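Local structure of probable aspartate aminotransferase 2 (Methanococcus jannaschii, 2Z61) at residues Arg5-Glu10 and Lys127-Phe132; Tyr79-Ala85 and Cys201-Glu206; Asn120-Pro124 and Gly337-Lys341. The protein catalyses the pyridoxal-phosphate-dependent transfer of an amino group from alanine to a furancarboxaldehyde phosphate, making the precursor of the furan moiety of methanofuran. One frame throughout, in Å; residues are numbered along the deposited sequence.

Contact 1. Residues Arg5-Glu10 and Lys127-Phe132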
loop_
_atom_site.group_PDB
_atom_site.type_symbol
_atom_site.label_atom_id
_atom_site.label_comp_id
_atom_site.label_asym_id
_atom_site.label_seq_id
_atom_site.Cartn_x
_atom_site.Cartn_y
_atom_site.Cartn_z
ATOM N N ARG A 5 11.285 -15.566 5.316
ATOM C CA ARG A 5 11.447 -14.139 5.043
ATOM C C ARG A 5 11.213 -13.275 6.273
ATOM O O ARG A 5 12.026 -12.416 6.598
ATOM C CB ARG A 5 10.492 -13.676 3.941
ATOM C CG ARG A 5 10.791 -14.227 2.567
ATOM C CD ARG A 5 10.052 -13.438 1.502
ATOM N NE ARG A 5 10.381 -13.920 0.166
ATOM C CZ ARG A 5 9.857 -15.007 -0.390
ATOM N NH1 ARG A 5 8.964 -15.729 0.271
ATOM N NH2 ARG A 5 10.244 -15.380 -1.604
ATOM N N LEU A 6 10.092 -13.498 6.950
ATOM C CA LEU A 6 9.755 -12.717 8.131
ATOM C C LEU A 6 10.719 -12.942 9.277
ATOM O O LEU A 6 10.799 -12.131 10.200
ATOM C CB LEU A 6 8.330 -13.035 8.585
ATOM C CG LEU A 6 7.265 -12.018 8.165
ATOM C CD1 LEU A 6 7.416 -10.761 9.000
ATOM C CD2 LEU A 6 7.405 -11.700 6.682
ATOM N N LEU A 7 11.456 -14.046 9.213
ATOM C CA LEU A 7 12.414 -14.389 10.253
ATOM C C LEU A 7 13.696 -13.575 10.125
ATOM O O LEU A 7 14.417 -13.384 11.103
ATOM C CB LEU A 7 12.728 -15.887 10.194
ATOM C CG LEU A 7 11.532 -16.823 10.426
ATOM C CD1 LEU A 7 11.957 -18.263 10.183
ATOM C CD2 LEU A 7 10.992 -16.652 11.842
ATOM N N ASN A 8 13.972 -13.086 8.920
ATOM C CA ASN A 8 15.169 -12.289 8.675
ATOM C C ASN A 8 14.885 -10.794 8.792
ATOM O O ASN A 8 15.807 -9.986 8.856
ATOM C CB ASN A 8 15.733 -12.593 7.284
ATOM C CG ASN A 8 16.158 -14.043 7.130
ATOM O OD1 ASN A 8 17.018 -14.533 7.866
ATOM N ND2 ASN A 8 15.562 -14.737 6.163
ATOM N N PHE A 9 13.604 -10.440 8.819
ATOM C CA PHE A 9 13.170 -9.044 8.915
ATOM C C PHE A 9 13.612 -8.403 10.232
ATOM O O PHE A 9 12.967 -8.591 11.265
ATOM C CB PHE A 9 11.645 -8.976 8.819
ATOM C CG PHE A 9 11.142 -8.010 7.794
ATOM C CD1 PHE A 9 11.173 -8.334 6.446
ATOM C CD2 PHE A 9 10.628 -6.778 8.176
ATOM C CE1 PHE A 9 10.694 -7.446 5.490
ATOM C CE2 PHE A 9 10.148 -5.884 7.229
ATOM C CZ PHE A 9 10.182 -6.219 5.883
ATOM N N GLU A 10 14.696 -7.635 10.192
ATOM C CA GLU A 10 15.212 -6.978 11.392
ATOM C C GLU A 10 14.272 -5.890 11.906
ATOM O O GLU A 10 13.503 -5.310 11.140
ATOM C CB GLU A 10 16.594 -6.379 11.108
ATOM C CG GLU A 10 17.647 -7.416 10.730
ATOM C CD GLU A 10 18.984 -6.796 10.362
ATOM O OE1 GLU A 10 19.575 -6.096 11.213
ATOM O OE2 GLU A 10 19.445 -7.011 9.218
ATOM N N LYS A 127 17.561 -2.217 3.768
ATOM C CA LYS A 127 18.041 -3.588 3.951
ATOM C C LYS A 127 16.909 -4.617 4.069
ATOM O O LYS A 127 17.030 -5.732 3.572
ATOM C CB LYS A 127 18.966 -3.684 5.174
ATOM C CG LYS A 127 18.280 -3.547 6.522
ATOM C CD LYS A 127 19.288 -3.664 7.661
ATOM C CE LYS A 127 18.635 -3.492 9.029
ATOM N NZ LYS A 127 18.125 -2.113 9.258
ATOM N N ASN A 128 15.806 -4.253 4.708
ATOM C CA ASN A 128 14.707 -5.204 4.833
ATOM C C ASN A 128 14.043 -5.516 3.495
ATOM O O ASN A 128 13.723 -6.675 3.204
ATOM C CB ASN A 128 13.679 -4.707 5.853
ATOM C CG ASN A 128 14.170 -4.867 7.283
ATOM O OD1 ASN A 128 14.848 -5.847 7.600
ATOM N ND2 ASN A 128 13.824 -3.920 8.152
ATOM N N PHE A 129 13.848 -4.488 2.670
ATOM C CA PHE A 129 13.254 -4.685 1.353
ATOM C C PHE A 129 14.164 -5.593 0.523
ATOM O O PHE A 129 13.694 -6.490 -0.173
ATOM C CB PHE A 129 13.113 -3.354 0.600
ATOM C CG PHE A 129 12.050 -2.433 1.140
ATOM C CD1 PHE A 129 11.328 -2.753 2.284
ATOM C CD2 PHE A 129 11.757 -1.245 0.474
ATOM C CE1 PHE A 129 10.331 -1.904 2.754
ATOM C CE2 PHE A 129 10.759 -0.392 0.934
ATOM C CZ PHE A 129 10.045 -0.723 2.079
ATOM N N ILE A 130 15.468 -5.343 0.605
ATOM C CA ILE A 130 16.448 -6.103 -0.168
ATOM C C ILE A 130 16.486 -7.585 0.208
ATOM O O ILE A 130 16.403 -8.447 -0.670
ATOM C CB ILE A 130 17.862 -5.453 -0.043
ATOM C CG1 ILE A 130 17.867 -4.119 -0.799
ATOM C CG2 ILE A 130 18.941 -6.392 -0.614
ATOM C CD1 ILE A 130 18.956 -3.129 -0.355
ATOM N N ARG A 131 16.595 -7.885 1.497
ATOM C CA ARG A 131 16.609 -9.279 1.933
ATOM C C ARG A 131 15.302 -9.963 1.539
ATOM O O ARG A 131 15.307 -11.049 0.951
ATOM C CB ARG A 131 16.784 -9.372 3.450
ATOM C CG ARG A 131 18.175 -9.037 3.936
ATOM C CD ARG A 131 18.244 -9.069 5.454
ATOM N NE ARG A 131 19.598 -8.821 5.938
ATOM C CZ ARG A 131 20.685 -9.404 5.443
ATOM N NH1 ARG A 131 20.578 -10.275 4.446
ATOM N NH2 ARG A 131 21.879 -9.120 5.944
ATOM N N PHE A 132 14.184 -9.319 1.864
ATOM C CA PHE A 132 12.867 -9.866 1.553
ATOM C C PHE A 132 12.796 -10.416 0.131
ATOM O O PHE A 132 12.158 -11.443 -0.109
ATOM C CB PHE A 132 11.790 -8.793 1.732
ATOM C CG PHE A 132 10.385 -9.296 1.514
ATOM C CD1 PHE A 132 9.634 -9.791 2.576
ATOM C CD2 PHE A 132 9.809 -9.268 0.245
ATOM C CE1 PHE A 132 8.320 -10.248 2.386
ATOM C CE2 PHE A 132 8.496 -9.724 0.038
ATOM C CZ PHE A 132 7.751 -10.213 1.115
#
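The N-terminal arm of this homodimeric PLP-dependent aminotransferase runs alongside helix 125-132 of its own chain, in the opposite direction, and the second subunit packs on it. R5 starts the contact at the end of that helix: its NE donates to the carbonyl O of F132 at 3.1 Å, and its CD sits over the face of the F132 ring, 3.8 Å from the centroid, a CH-pi contact. The far end of R5 is turned to the second subunit, where NH1 bonds the carbonyl O of L133 there. N8 brings its carbonyl O to 4.3 Å from R131 CD. F9 is buried: N128 CB lies over the face of the F9 ring, 4.0 Å from its centroid, a CH-pi contact, while F9 CE1 reaches F132 CD1 at 3.9 Å, and F9 O accepts from K246 of the second subunit. At E10 the backbone is gripped by the N128 carboxamide through two weak hydrogen bonds, E10 N to N128 OD1 (3.2 Å) and N128 ND2 to E10 O (3.3 Å). N128 ND2 also bonds N250 of that subunit. The poorly ordered E10 carboxylate makes a long salt bridge, OE2 to R131 NE, at 3.7 Å.

Contact 2. Residues Tyr79-Ala85 and Cys201-Glu206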
loop_
_atom_site.group_PDB
_atom_site.type_symbol
_atom_site.label_atom_id
_atom_site.label_comp_id
_atom_site.label_asym_id
_atom_site.label_seq_id
_atom_site.Cartn_x
_atom_site.Cartn_y
_atom_site.Cartn_z
ATOM N N TYR A 79 8.897 18.760 -13.522
ATOM C CA TYR A 79 10.256 18.359 -13.858
ATOM C C TYR A 79 10.832 19.103 -15.052
ATOM O O TYR A 79 12.040 19.319 -15.127
ATOM C CB TYR A 79 10.330 16.848 -14.091
ATOM C CG TYR A 79 10.426 16.070 -12.795
ATOM C CD1 TYR A 79 9.337 15.998 -11.920
ATOM C CD2 TYR A 79 11.623 15.478 -12.406
ATOM C CE1 TYR A 79 9.443 15.363 -10.684
ATOM C CE2 TYR A 79 11.742 14.837 -11.170
ATOM C CZ TYR A 79 10.648 14.786 -10.316
ATOM O OH TYR A 79 10.755 14.165 -9.099
ATOM N N LYS A 80 9.970 19.496 -15.981
ATOM C CA LYS A 80 10.426 20.234 -17.149
ATOM C C LYS A 80 10.763 21.673 -16.756
ATOM O O LYS A 80 11.513 22.348 -17.454
ATOM C CB LYS A 80 9.354 20.224 -18.246
ATOM C CG LYS A 80 8.961 18.826 -18.725
ATOM C CD LYS A 80 8.218 18.864 -20.064
ATOM C CE LYS A 80 6.978 19.756 -20.029
ATOM N NZ LYS A 80 5.883 19.199 -19.183
ATOM N N ASP A 81 10.219 22.133 -15.633
ATOM C CA ASP A 81 10.476 23.493 -15.172
ATOM C C ASP A 81 11.618 23.578 -14.165
ATOM O O ASP A 81 12.499 24.424 -14.296
ATOM C CB ASP A 81 9.218 24.101 -14.545
ATOM C CG ASP A 81 8.031 24.104 -15.493
ATOM O OD1 ASP A 81 8.216 24.434 -16.682
ATOM O OD2 ASP A 81 6.910 23.784 -15.045
ATOM N N LYS A 82 11.607 22.711 -13.157
ATOM C CA LYS A 82 12.658 22.736 -12.145
ATOM C C LYS A 82 13.973 22.241 -12.742
ATOM O O LYS A 82 15.053 22.695 -12.361
ATOM C CB LYS A 82 12.260 21.877 -10.940
ATOM C CG LYS A 82 13.206 22.011 -9.757
ATOM C CD LYS A 82 12.771 21.156 -8.577
ATOM C CE LYS A 82 13.716 21.332 -7.392
ATOM N NZ LYS A 82 13.352 20.458 -6.237
ATOM N N TYR A 83 13.871 21.307 -13.680
ATOM C CA TYR A 83 15.038 20.762 -14.361
ATOM C C TYR A 83 14.709 20.831 -15.847
ATOM O O TYR A 83 13.542 20.939 -16.219
ATOM C CB TYR A 83 15.285 19.306 -13.948
ATOM C CG TYR A 83 15.216 19.066 -12.457
ATOM C CD1 TYR A 83 14.000 18.798 -11.830
ATOM C CD2 TYR A 83 16.363 19.129 -11.667
ATOM C CE1 TYR A 83 13.924 18.596 -10.457
ATOM C CE2 TYR A 83 16.300 18.928 -10.292
ATOM C CZ TYR A 83 15.077 18.662 -9.695
ATOM O OH TYR A 83 15.004 18.458 -8.337
ATOM N N LYS A 84 15.718 20.782 -16.704
ATOM C CA LYS A 84 15.446 20.848 -18.132
ATOM C C LYS A 84 15.166 19.466 -18.694
ATOM O O LYS A 84 15.470 19.183 -19.851
ATOM C CB LYS A 84 16.619 21.495 -18.873
ATOM C CG LYS A 84 16.674 23.011 -18.721
ATOM C CD LYS A 84 17.756 23.622 -19.604
ATOM C CE LYS A 84 17.770 25.140 -19.487
ATOM N NZ LYS A 84 18.878 25.760 -20.267
ATOM N N ALA A 85 14.572 18.609 -17.873
ATOM C CA ALA A 85 14.256 17.251 -18.291
ATOM C C ALA A 85 12.786 17.107 -18.660
ATOM O O ALA A 85 11.902 17.446 -17.872
ATOM C CB ALA A 85 14.609 16.273 -17.180
ATOM N N CYS A 201 19.072 21.885 -5.629
ATOM C CA CYS A 201 18.416 20.583 -5.553
ATOM C C CYS A 201 18.974 19.707 -6.677
ATOM O O CYS A 201 18.851 20.040 -7.856
ATOM C CB CYS A 201 16.899 20.730 -5.715
ATOM S SG CYS A 201 16.052 21.541 -4.332
ATOM N N TYR A 202 19.588 18.589 -6.301
ATOM C CA TYR A 202 20.181 17.665 -7.262
ATOM C C TYR A 202 19.324 16.423 -7.483
ATOM O O TYR A 202 19.150 15.617 -6.570
ATOM C CB TYR A 202 21.569 17.239 -6.775
ATOM C CG TYR A 202 22.716 17.685 -7.653
ATOM C CD1 TYR A 202 24.037 17.552 -7.221
ATOM C CD2 TYR A 202 22.490 18.230 -8.919
ATOM C CE1 TYR A 202 25.104 17.952 -8.023
ATOM C CE2 TYR A 202 23.550 18.630 -9.731
ATOM C CZ TYR A 202 24.853 18.489 -9.275
ATOM O OH TYR A 202 25.906 18.886 -10.068
ATOM N N SER A 203 18.805 16.270 -8.700
ATOM C CA SER A 203 17.973 15.124 -9.058
ATOM C C SER A 203 18.735 14.193 -10.008
ATOM O O SER A 203 19.587 14.646 -10.773
ATOM C CB SER A 203 16.682 15.613 -9.729
ATOM O OG SER A 203 15.915 14.536 -10.240
ATOM N N ALA A 204 18.434 12.898 -9.950
ATOM C CA ALA A 204 19.103 11.923 -10.808
ATOM C C ALA A 204 18.716 12.134 -12.259
ATOM O O ALA A 204 19.469 11.764 -13.160
ATOM C CB ALA A 204 18.749 10.499 -10.388
ATOM N N ILE A 205 17.537 12.721 -12.474
ATOM C CA ILE A 205 17.032 12.990 -13.820
ATOM C C ILE A 205 18.057 13.829 -14.593
ATOM O O ILE A 205 18.089 13.810 -15.814
ATOM C CB ILE A 205 15.661 13.747 -13.766
ATOM C CG1 ILE A 205 15.006 13.776 -15.148
ATOM C CG2 ILE A 205 15.860 15.181 -13.307
ATOM C CD1 ILE A 205 14.412 12.458 -15.589
ATOM N N GLU A 206 18.905 14.549 -13.866
ATOM C CA GLU A 206 19.929 15.384 -14.487
ATOM C C GLU A 206 21.097 14.600 -15.089
ATOM O O GLU A 206 21.830 15.126 -15.921
ATOM C CB GLU A 206 20.444 16.415 -13.469
ATOM C CG GLU A 206 19.381 17.439 -13.081
ATOM C CD GLU A 206 19.798 18.340 -11.933
ATOM O OE1 GLU A 206 20.118 17.821 -10.844
ATOM O OE2 GLU A 206 19.799 19.576 -12.115
#
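Y83, I205 and C201 carry most of this interface, in which the C-terminal end of helix 69-82 packs on the loop that leads to strand 214-219. Y83 is the first residue to leave helical geometry, yet its N still bonds Y79 O at 3.1 Å, and its CA-to-CB bond is directed toward the loop. I205 CG2 lies over one face of the Y83 ring, 4.0 Å from Y83 CG, and S203 OG is over the same face. At the ring edge, Y83 CE2 is 3.7 Å from C201 O and Y83 CD2 is 3.5 Å from E206 OE2. I205 CG1 also meets A85 CB at a tight 3.2 Å. C201 SG lies 3.5 Å from K82 NZ. The loop is shaped by its own bond from S203 N to E206 OE1 (3.0 Å), while S203 OG is bonded to E190. Y79 and S203 both touch L216 and Y79 OH bonds Y233 OH, so this structural packing sits against strands 214-219 and 232-235 of the central mixed sheet of the PLP-dependent aminotransferase fold.

Contact 3. Residues Asn120-Pro124 and Gly337-Lys341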
loop_
_atom_site.group_PDB
_atom_site.type_symbol
_atom_site.label_atom_id
_atom_site.label_comp_id
_atom_site.label_asym_id
_atom_site.label_seq_id
_atom_site.Cartn_x
_atom_site.Cartn_y
_atom_site.Cartn_z
ATOM N N ASN A 120 26.214 3.497 4.194
ATOM C CA ASN A 120 26.376 3.199 5.617
ATOM C C ASN A 120 26.751 4.542 6.246
ATOM O O ASN A 120 27.872 5.011 6.070
ATOM C CB ASN A 120 27.532 2.212 5.829
ATOM C CG ASN A 120 27.557 1.617 7.239
ATOM O OD1 ASN A 120 27.035 2.196 8.192
ATOM N ND2 ASN A 120 28.185 0.456 7.368
ATOM N N PRO A 121 25.833 5.174 7.001
ATOM C CA PRO A 121 24.460 4.808 7.373
ATOM C C PRO A 121 23.407 5.180 6.330
ATOM O O PRO A 121 23.670 5.973 5.429
ATOM C CB PRO A 121 24.256 5.582 8.661
ATOM C CG PRO A 121 24.918 6.886 8.321
ATOM C CD PRO A 121 26.215 6.440 7.656
ATOM N N CYS A 122 22.209 4.611 6.475
ATOM C CA CYS A 122 21.101 4.881 5.558
ATOM C C CYS A 122 19.745 4.571 6.201
ATOM O O CYS A 122 19.666 4.221 7.379
ATOM C CB CYS A 122 21.254 4.050 4.282
ATOM S SG CYS A 122 20.624 2.359 4.398
ATOM N N TYR A 123 18.682 4.701 5.410
ATOM C CA TYR A 123 17.313 4.428 5.856
ATOM C C TYR A 123 17.204 2.938 6.215
ATOM O O TYR A 123 17.426 2.078 5.374
ATOM C CB TYR A 123 16.332 4.763 4.732
ATOM C CG TYR A 123 14.874 4.720 5.127
ATOM C CD1 TYR A 123 13.940 4.029 4.351
ATOM C CD2 TYR A 123 14.417 5.401 6.254
ATOM C CE1 TYR A 123 12.590 4.020 4.690
ATOM C CE2 TYR A 123 13.075 5.400 6.601
ATOM C CZ TYR A 123 12.168 4.708 5.817
ATOM O OH TYR A 123 10.838 4.710 6.170
ATOM N N PRO A 124 16.840 2.623 7.469
ATOM C CA PRO A 124 16.707 1.239 7.951
ATOM C C PRO A 124 15.847 0.262 7.153
ATOM O O PRO A 124 16.096 -0.943 7.191
ATOM C CB PRO A 124 16.215 1.415 9.392
ATOM C CG PRO A 124 15.514 2.746 9.362
ATOM C CD PRO A 124 16.433 3.582 8.511
ATOM N N GLY A 337 21.246 2.131 14.695
ATOM C CA GLY A 337 20.109 1.610 13.958
ATOM C C GLY A 337 20.172 1.781 12.449
ATOM O O GLY A 337 19.566 1.007 11.705
ATOM N N PHE A 338 20.906 2.784 11.982
ATOM C CA PHE A 338 21.004 3.023 10.548
ATOM C C PHE A 338 22.202 2.352 9.877
ATOM O O PHE A 338 22.324 2.384 8.652
ATOM C CB PHE A 338 21.046 4.526 10.272
ATOM C CG PHE A 338 19.927 5.294 10.921
ATOM C CD1 PHE A 338 20.045 5.751 12.231
ATOM C CD2 PHE A 338 18.756 5.569 10.220
ATOM C CE1 PHE A 338 19.016 6.474 12.832
ATOM C CE2 PHE A 338 17.719 6.291 10.814
ATOM C CZ PHE A 338 17.853 6.745 12.121
ATOM N N GLY A 339 23.077 1.744 10.675
ATOM C CA GLY A 339 24.251 1.087 10.122
ATOM C C GLY A 339 25.349 0.898 11.155
ATOM O O GLY A 339 25.344 1.547 12.201
ATOM N N SER A 340 26.293 0.009 10.866
ATOM C CA SER A 340 27.390 -0.260 11.792
ATOM C C SER A 340 28.254 0.977 12.019
ATOM O O SER A 340 28.768 1.194 13.115
ATOM C CB SER A 340 28.263 -1.401 11.264
ATOM O OG SER A 340 28.823 -1.073 10.005
ATOM N N LYS A 341 28.404 1.789 10.978
ATOM C CA LYS A 341 29.213 3.001 11.059
ATOM C C LYS A 341 28.672 4.003 12.077
ATOM O O LYS A 341 29.366 4.944 12.455
ATOM C CB LYS A 341 29.274 3.683 9.689
ATOM C CG LYS A 341 30.625 3.615 8.997
ATOM C CD LYS A 341 30.989 2.186 8.621
ATOM C CE LYS A 341 32.445 2.086 8.178
ATOM N NZ LYS A 341 32.784 3.097 7.131
#
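Three hydrogen bonds join these two loops, and the N120 carboxamide makes two of them. Its OD1 accepts from K341 N at 3.1 Å, and its ND2 donates to S340 OG at 3.1 Å, so both ends of the amide are used on S340 and K341. The third is wholly backbone: C122 N donates to F338 O at 3.1 Å, and the same oxygen lies 3.5 Å from P121 CA in a CA-H...O contact. The peptide bond between N120 and P121 is cis, just after strand 115-119 in the mixed sheet of the PLP-dependent aminotransferase fold; the partner loop joins strands 333-334 and 346-349 of a three-stranded antiparallel sheet. At G339 a CB would clash with N120 OD1, and at these backbone angles it would also be jammed against F338 O. Apolar packing adds P121 CB to F338 CB at 3.7 Å and P124 CD to F338 CD2 at 3.5 Å. The ammonium of K341 is satisfied by a salt bridge to D141, while P124 O accepts from K127 NZ.

How the contacts relate
Along the chain the segments run 5-10, 79-85, 120-124, 127-132, 201-206 and 337-341, and any two contacts interleave. Contacts 1 and 3 are neighbours, their centres 15 Å apart, and K127 NZ comes within 4.2 Å of G337 O. Contact 2 stands apart, 33 Å from contact 1 and 28 Å from contact 3 between centres, on the opposite side of the chain's centre from contact 1. One mixed sheet links them: strand 115-119 leads into contact 3, and strands 214-219 and 232-235 border contact 2. Contact 2 thus packs on that sheet, while contacts 1 and 3 tie its 120-132 region to the N-terminal arm and the three-stranded sheet. Contact 1 also reaches the second subunit, whereas no other chain touches contact 2.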